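PDB 6NWZ: carbohydrate deacetylase Agd3 from Neosartorya fumigata, which removes N-acetyl groups from the fungal exopolysaccharide galactosaminogalactan and is required for biofilm formation. Local coordinates for residues 157-162 with 291-296; 121-124 with 130-133; 286-291 with 576-581. One frame throughout, in Å; residues are numbered along the deposited sequence.

Contact 1: residues 157-162 with 291-296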
# COMPACT_ATOMS: atom_id res chain seq x y z
N GLY A 157 6.71 10.17 -12.73
CA GLY A 157 5.94 11.10 -11.92
C GLY A 157 6.64 11.59 -10.68
O GLY A 157 5.97 12.04 -9.74
N LEU A 158 7.96 11.52 -10.63
CA LEU A 158 8.71 12.01 -9.48
C LEU A 158 8.92 13.52 -9.61
O LEU A 158 9.28 14.01 -10.69
CB LEU A 158 10.05 11.29 -9.37
CG LEU A 158 9.97 9.76 -9.35
CD1 LEU A 158 11.36 9.15 -9.21
CD2 LEU A 158 9.06 9.30 -8.24
N LYS A 159 8.67 14.24 -8.53
CA LYS A 159 8.83 15.69 -8.53
C LYS A 159 10.29 16.05 -8.28
O LYS A 159 10.86 15.69 -7.25
CB LYS A 159 7.91 16.33 -7.49
CG LYS A 159 6.45 16.33 -7.93
CD LYS A 159 5.51 17.00 -6.95
CE LYS A 159 4.07 16.95 -7.48
NZ LYS A 159 3.04 17.45 -6.51
N THR A 160 10.88 16.77 -9.24
CA THR A 160 12.29 17.12 -9.18
C THR A 160 12.57 18.07 -8.02
O THR A 160 11.77 18.96 -7.72
CB THR A 160 12.71 17.76 -10.51
OG1 THR A 160 12.17 17.01 -11.60
CG2 THR A 160 14.22 17.81 -10.63
N GLY A 161 13.71 17.87 -7.37
CA GLY A 161 14.18 18.77 -6.34
C GLY A 161 13.67 18.48 -4.94
O GLY A 161 14.17 19.08 -3.98
N ALA A 162 12.70 17.59 -4.79
CA ALA A 162 12.17 17.28 -3.47
C ALA A 162 13.17 16.42 -2.71
O ALA A 162 13.57 15.35 -3.20
CB ALA A 162 10.82 16.58 -3.59
N LYS A 291 -6.16 19.21 -2.16
CA LYS A 291 -4.72 19.20 -1.94
C LYS A 291 -4.01 18.09 -2.70
O LYS A 291 -2.78 18.06 -2.72
CB LYS A 291 -4.41 19.06 -0.44
CG LYS A 291 -4.93 20.21 0.41
CD LYS A 291 -4.38 20.12 1.82
CE LYS A 291 -4.82 21.33 2.63
NZ LYS A 291 -4.22 21.35 4.00
N MET A 292 -4.75 17.19 -3.32
CA MET A 292 -4.16 16.03 -3.95
C MET A 292 -3.91 16.30 -5.43
O MET A 292 -4.50 17.20 -6.02
CB MET A 292 -5.06 14.81 -3.78
CG MET A 292 -5.51 14.62 -2.36
SD MET A 292 -6.53 13.16 -2.13
CE MET A 292 -6.40 12.99 -0.35
N ASN A 293 -3.02 15.51 -6.02
CA ASN A 293 -2.70 15.67 -7.42
C ASN A 293 -3.93 15.38 -8.27
O ASN A 293 -4.86 14.70 -7.83
CB ASN A 293 -1.55 14.74 -7.82
CG ASN A 293 -0.29 15.00 -7.02
OD1 ASN A 293 0.20 16.12 -6.97
ND2 ASN A 293 0.23 13.95 -6.39
N PRO A 294 -3.97 15.90 -9.50
CA PRO A 294 -5.11 15.64 -10.37
C PRO A 294 -5.37 14.15 -10.53
O PRO A 294 -4.46 13.33 -10.50
CB PRO A 294 -4.69 16.28 -11.70
CG PRO A 294 -3.80 17.40 -11.28
CD PRO A 294 -3.04 16.89 -10.09
N GLY A 295 -6.65 13.81 -10.69
CA GLY A 295 -7.06 12.44 -10.81
C GLY A 295 -7.35 11.75 -9.50
O GLY A 295 -7.80 10.60 -9.51
N SER A 296 -7.13 12.43 -8.38
CA SER A 296 -7.35 11.85 -7.07
C SER A 296 -8.84 11.82 -6.73
O SER A 296 -9.68 12.46 -7.38
CB SER A 296 -6.59 12.62 -5.99
OG SER A 296 -5.20 12.46 -6.13
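With CG anti to its carbonyl carbon (chi1 -74°) and its chain extended beyond CG, K159 stretches out of its loop toward N293, whose CG is also anti to the carbonyl carbon. The two side chains approach from opposite directions, and K159 NZ donates a hydrogen bond to N293 OD1 at 3.2 Å. The donor arrives at 138° to the C=O bond and is tilted 17° from the carbonyl plane. This is the only hydrogen bond between the two segments; backbone bonds of G157 to D586 and K159 to L584 also join the CBM87 range to the deacetylase range. Both segments hold type II beta turns. In K159-A162 the third position is G161; in N293-S296 it is G295, and there N293 O accepts S296 N, at 3.3 Å, and S296 OG, at 2.8 Å, from the same face of its plane. The end of helix 569-584 and the residues just after it add further partners: the stronger bond of K159 NZ goes to V582 O, and N293 ND2 donates to V585 O and W587 O. With OD1 accepting and ND2 donating, the rotation of the amide is fixed. The N293 side chain lies about 4 Å from a bound zinc ion. Because K159 meets two neutral carbonyl oxygens, the link is ion-dipole in character; the ammonium would probably polarise the N293 carbonyl and favour N-H donation from its ND2.

Contact 2: residues 121-124 with 130-133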
# COMPACT_ATOMS: atom_id res chain seq x y z
N VAL A 121 26.43 0.45 -5.50
CA VAL A 121 27.75 0.30 -6.10
C VAL A 121 28.61 1.50 -5.74
O VAL A 121 28.12 2.61 -5.51
CB VAL A 121 27.67 0.13 -7.64
CG1 VAL A 121 26.89 -1.13 -7.99
CG2 VAL A 121 27.04 1.35 -8.29
N TYR A 122 29.92 1.25 -5.67
CA TYR A 122 30.89 2.29 -5.36
C TYR A 122 31.26 3.03 -6.64
O TYR A 122 31.50 2.39 -7.67
CB TYR A 122 32.12 1.68 -4.70
CG TYR A 122 33.22 2.67 -4.35
CD1 TYR A 122 33.20 3.38 -3.16
CD2 TYR A 122 34.29 2.87 -5.22
CE1 TYR A 122 34.21 4.28 -2.83
CE2 TYR A 122 35.31 3.77 -4.90
CZ TYR A 122 35.26 4.47 -3.71
OH TYR A 122 36.27 5.36 -3.41
N PRO A 123 31.32 4.37 -6.62
CA PRO A 123 31.61 5.12 -7.85
C PRO A 123 32.99 4.82 -8.41
O PRO A 123 34.02 5.13 -7.79
CB PRO A 123 31.49 6.59 -7.42
CG PRO A 123 31.67 6.57 -5.94
CD PRO A 123 31.10 5.27 -5.47
N GLY A 124 33.02 4.21 -9.60
CA GLY A 124 34.26 3.86 -10.24
C GLY A 124 34.19 4.12 -11.73
O GLY A 124 33.20 4.64 -12.24
N SER A 130 34.03 9.09 -10.10
CA SER A 130 34.99 8.77 -9.05
C SER A 130 34.46 9.29 -7.72
O SER A 130 33.74 10.29 -7.67
CB SER A 130 36.35 9.39 -9.33
OG SER A 130 36.21 10.76 -9.64
N ALA A 131 34.84 8.61 -6.65
CA ALA A 131 34.43 9.04 -5.33
C ALA A 131 35.13 10.33 -4.94
O ALA A 131 36.32 10.51 -5.20
CB ALA A 131 34.73 7.95 -4.30
N VAL A 132 34.37 11.24 -4.32
CA VAL A 132 34.96 12.42 -3.70
C VAL A 132 35.92 12.03 -2.59
O VAL A 132 36.66 12.88 -2.08
CB VAL A 132 33.85 13.36 -3.19
CG1 VAL A 132 34.40 14.73 -2.87
CG2 VAL A 132 32.75 13.49 -4.22
N ASN A 133 35.91 10.74 -2.21
CA ASN A 133 36.81 10.04 -1.31
C ASN A 133 36.24 10.00 0.10
O ASN A 133 36.41 10.94 0.88
CB ASN A 133 38.23 10.63 -1.30
CG ASN A 133 39.18 9.94 -2.28
OD1 ASN A 133 38.74 9.35 -3.27
ND2 ASN A 133 40.48 10.01 -2.00
O HOH W 1 37.01 6.74 -6.31
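A131 N donates to a water at 2.9 Å, and the same water oxygen lies 3.3 Å from Y122 OH, with the direction of that second, longer bond left open. The water thus ties the phenol of Y122 to the backbone of the facing segment; no direct hydrogen bond joins the two segments. Beside this polar bridge the contact is apolar and centres on the A131 methyl. Y122 has CG anti to its backbone N (chi1 179°), which carries the ring out toward A131, and A131 CB approaches obliquely at the hydroxyl end, 3.6 Å from Y122 CZ. P123, on the same side of the ring plane, meets the same methyl: its CG lies 3.7 Å from A131 CB. Residues 130-131 belong to strand 129-131, which pairs with strand 174-176 as a two-stranded antiparallel ribbon in the CBM87 range; S130 bonds through its backbone to T175, and V132 to P173. Segment 121-124 follows strand 115-119, and after a short loop the chain returns as strand 129-131 alongside it. Within that segment P123 CD sits 3.5 Å above one face of the Y122 ring, offset toward its rim, a proline-aromatic packing that joins the two residues into one apolar surface. Y172 meets the Y122 ring edge-to-face and also touches P123. P123, itself buried, also packs against A174 and F215, while S130 turns its CB away from the 121-124 segment.

Contact 3: residues 286-291 with 576-581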
# COMPACT_ATOMS: atom_id res chain seq x y z
N PRO A 286 -13.74 17.75 1.09
CA PRO A 286 -13.35 18.47 -0.14
C PRO A 286 -12.08 19.28 0.01
O PRO A 286 -11.35 19.47 -0.97
CB PRO A 286 -14.57 19.36 -0.43
CG PRO A 286 -15.32 19.44 0.86
CD PRO A 286 -15.10 18.12 1.52
N THR A 287 -11.78 19.76 1.22
CA THR A 287 -10.57 20.53 1.43
C THR A 287 -9.32 19.70 1.18
O THR A 287 -8.39 20.13 0.49
CB THR A 287 -10.55 21.09 2.86
OG1 THR A 287 -11.68 21.95 3.05
CG2 THR A 287 -9.26 21.86 3.11
N ILE A 288 -9.28 18.48 1.74
CA ILE A 288 -8.11 17.63 1.55
C ILE A 288 -8.08 17.06 0.14
O ILE A 288 -7.00 16.79 -0.40
CB ILE A 288 -8.07 16.52 2.63
CG1 ILE A 288 -6.72 15.80 2.63
CG2 ILE A 288 -9.21 15.52 2.44
CD1 ILE A 288 -5.56 16.69 3.00
N ASN A 289 -9.24 16.89 -0.49
CA ASN A 289 -9.27 16.44 -1.88
C ASN A 289 -8.58 17.44 -2.80
O ASN A 289 -7.82 17.05 -3.69
CB ASN A 289 -10.71 16.19 -2.33
CG ASN A 289 -11.17 14.77 -2.04
OD1 ASN A 289 -11.04 13.88 -2.88
ND2 ASN A 289 -11.71 14.56 -0.85
N ALA A 290 -8.84 18.73 -2.59
CA ALA A 290 -8.21 19.76 -3.41
C ALA A 290 -6.71 19.91 -3.15
O ALA A 290 -6.06 20.69 -3.85
CB ALA A 290 -8.91 21.10 -3.19
N LYS A 291 -6.16 19.21 -2.16
CA LYS A 291 -4.72 19.20 -1.94
C LYS A 291 -4.01 18.09 -2.70
O LYS A 291 -2.78 18.06 -2.72
CB LYS A 291 -4.41 19.06 -0.44
CG LYS A 291 -4.93 20.21 0.41
CD LYS A 291 -4.38 20.12 1.82
CE LYS A 291 -4.82 21.33 2.63
NZ LYS A 291 -4.22 21.35 4.00
N THR A 576 -0.85 15.10 7.22
CA THR A 576 0.58 14.81 7.17
C THR A 576 0.90 13.87 6.02
O THR A 576 1.86 14.09 5.27
CB THR A 576 1.03 14.22 8.50
OG1 THR A 576 0.89 15.20 9.53
CG2 THR A 576 2.49 13.74 8.42
N ILE A 577 0.09 12.83 5.85
CA ILE A 577 0.39 11.80 4.86
C ILE A 577 0.15 12.33 3.45
O ILE A 577 0.99 12.14 2.55
CB ILE A 577 -0.43 10.53 5.16
CG1 ILE A 577 0.38 9.58 6.04
CG2 ILE A 577 -0.88 9.84 3.88
CD1 ILE A 577 0.81 10.16 7.38
N VAL A 578 -0.97 13.01 3.23
CA VAL A 578 -1.32 13.48 1.89
C VAL A 578 -0.34 14.53 1.40
O VAL A 578 0.11 14.50 0.25
CB VAL A 578 -2.76 14.01 1.86
CG1 VAL A 578 -3.04 14.70 0.53
CG2 VAL A 578 -3.76 12.87 2.10
N GLN A 579 0.01 15.49 2.26
CA GLN A 579 0.91 16.56 1.85
C GLN A 579 2.30 16.03 1.51
O GLN A 579 2.93 16.51 0.56
CB GLN A 579 0.98 17.63 2.93
CG GLN A 579 -0.33 18.36 3.14
CD GLN A 579 -0.23 19.47 4.17
OE1 GLN A 579 0.79 20.15 4.27
NE2 GLN A 579 -1.30 19.66 4.94
N GLU A 580 2.78 15.04 2.25
CA GLU A 580 4.09 14.48 1.95
C GLU A 580 4.06 13.68 0.65
O GLU A 580 4.98 13.78 -0.17
CB GLU A 580 4.58 13.61 3.10
CG GLU A 580 5.99 13.08 2.89
CD GLU A 580 7.04 14.17 2.95
OE1 GLU A 580 6.73 15.31 3.37
OE2 GLU A 580 8.20 13.88 2.58
N PHE A 581 3.01 12.88 0.45
CA PHE A 581 2.87 12.14 -0.79
C PHE A 581 2.87 13.09 -1.99
O PHE A 581 3.54 12.83 -3.00
CB PHE A 581 1.58 11.32 -0.74
CG PHE A 581 1.32 10.50 -1.97
CD1 PHE A 581 1.82 9.21 -2.08
CD2 PHE A 581 0.53 11.00 -3.00
CE1 PHE A 581 1.57 8.45 -3.21
CE2 PHE A 581 0.28 10.24 -4.13
CZ PHE A 581 0.80 8.96 -4.23
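Apolar packing comes from I288 and V578, whose side chains meet tip to tip between the two helices. The I288 CD1 methyl is 4.0 Å from V578 CB and 4.1 Å from V578 CG1, so it rests against the branch point of the valine; behind it I288 CG1 faces V578 CG2 at 4.2 Å. The reach of the isoleucine follows from its torsions: CG1 is anti to the backbone N (chi1 -168°), and the chi2 of 64° swings CD1 toward V578. I288 also touches Y298, and V574 and E575 on helix 569-584, about a turn before V578; V578 is further covered by M292 and L250. Both residues are buried.

Helix 275-289 lies in the connection between the parallel strands 252-257 and 300-304, and helix 569-584 follows strand 542-546, the parallel partner of 252-257 on its other side, consistent with the (beta/alpha) barrel-like core of a polysaccharide deacetylase.

The polar part consists of K291 and Q579, the residues whose CA atoms approach most closely, at 7.3 Å. Their side chains cross obliquely, and K291 NZ comes within 3.5 Å of Q579 NE2. Two donors cannot bond each other; what gathers them is E575 OE1, which forms a salt bridge with K291 NZ and accepts a hydrogen bond from Q579 NE2. Extended beyond CG, the K291 chain carries its ammonium to E575, one turn before Q579. The amide of Q579 is held at both ends, since Q579 OE1 accepts from N561 ND2. The nearby ammonium and amide N-H would probably stabilise the charged form of E575.

How the contacts relate
Contacts 1 and 3 are neighbours, their centres 11 Å apart. They share K291, and M292 CE of contact 1 packs 3.6 Å from V578 CG2 of contact 3. Their segments alternate along the chain; helix 569-584, a partner in contact 3, also supplies V582 beside K159 and N293 of contact 1. Contact 3 joins elements inside the deacetylase range, and contact 1 ties that region to the CBM87 range. Contact 2 lies within the CBM87 range, its centre 32 Å from that of contact 1 and 39 Å from that of contact 3. None lies at an annotated metal site, although the N293 side chain is about 4 Å, and that of K291 about 11 Å, from bound zinc.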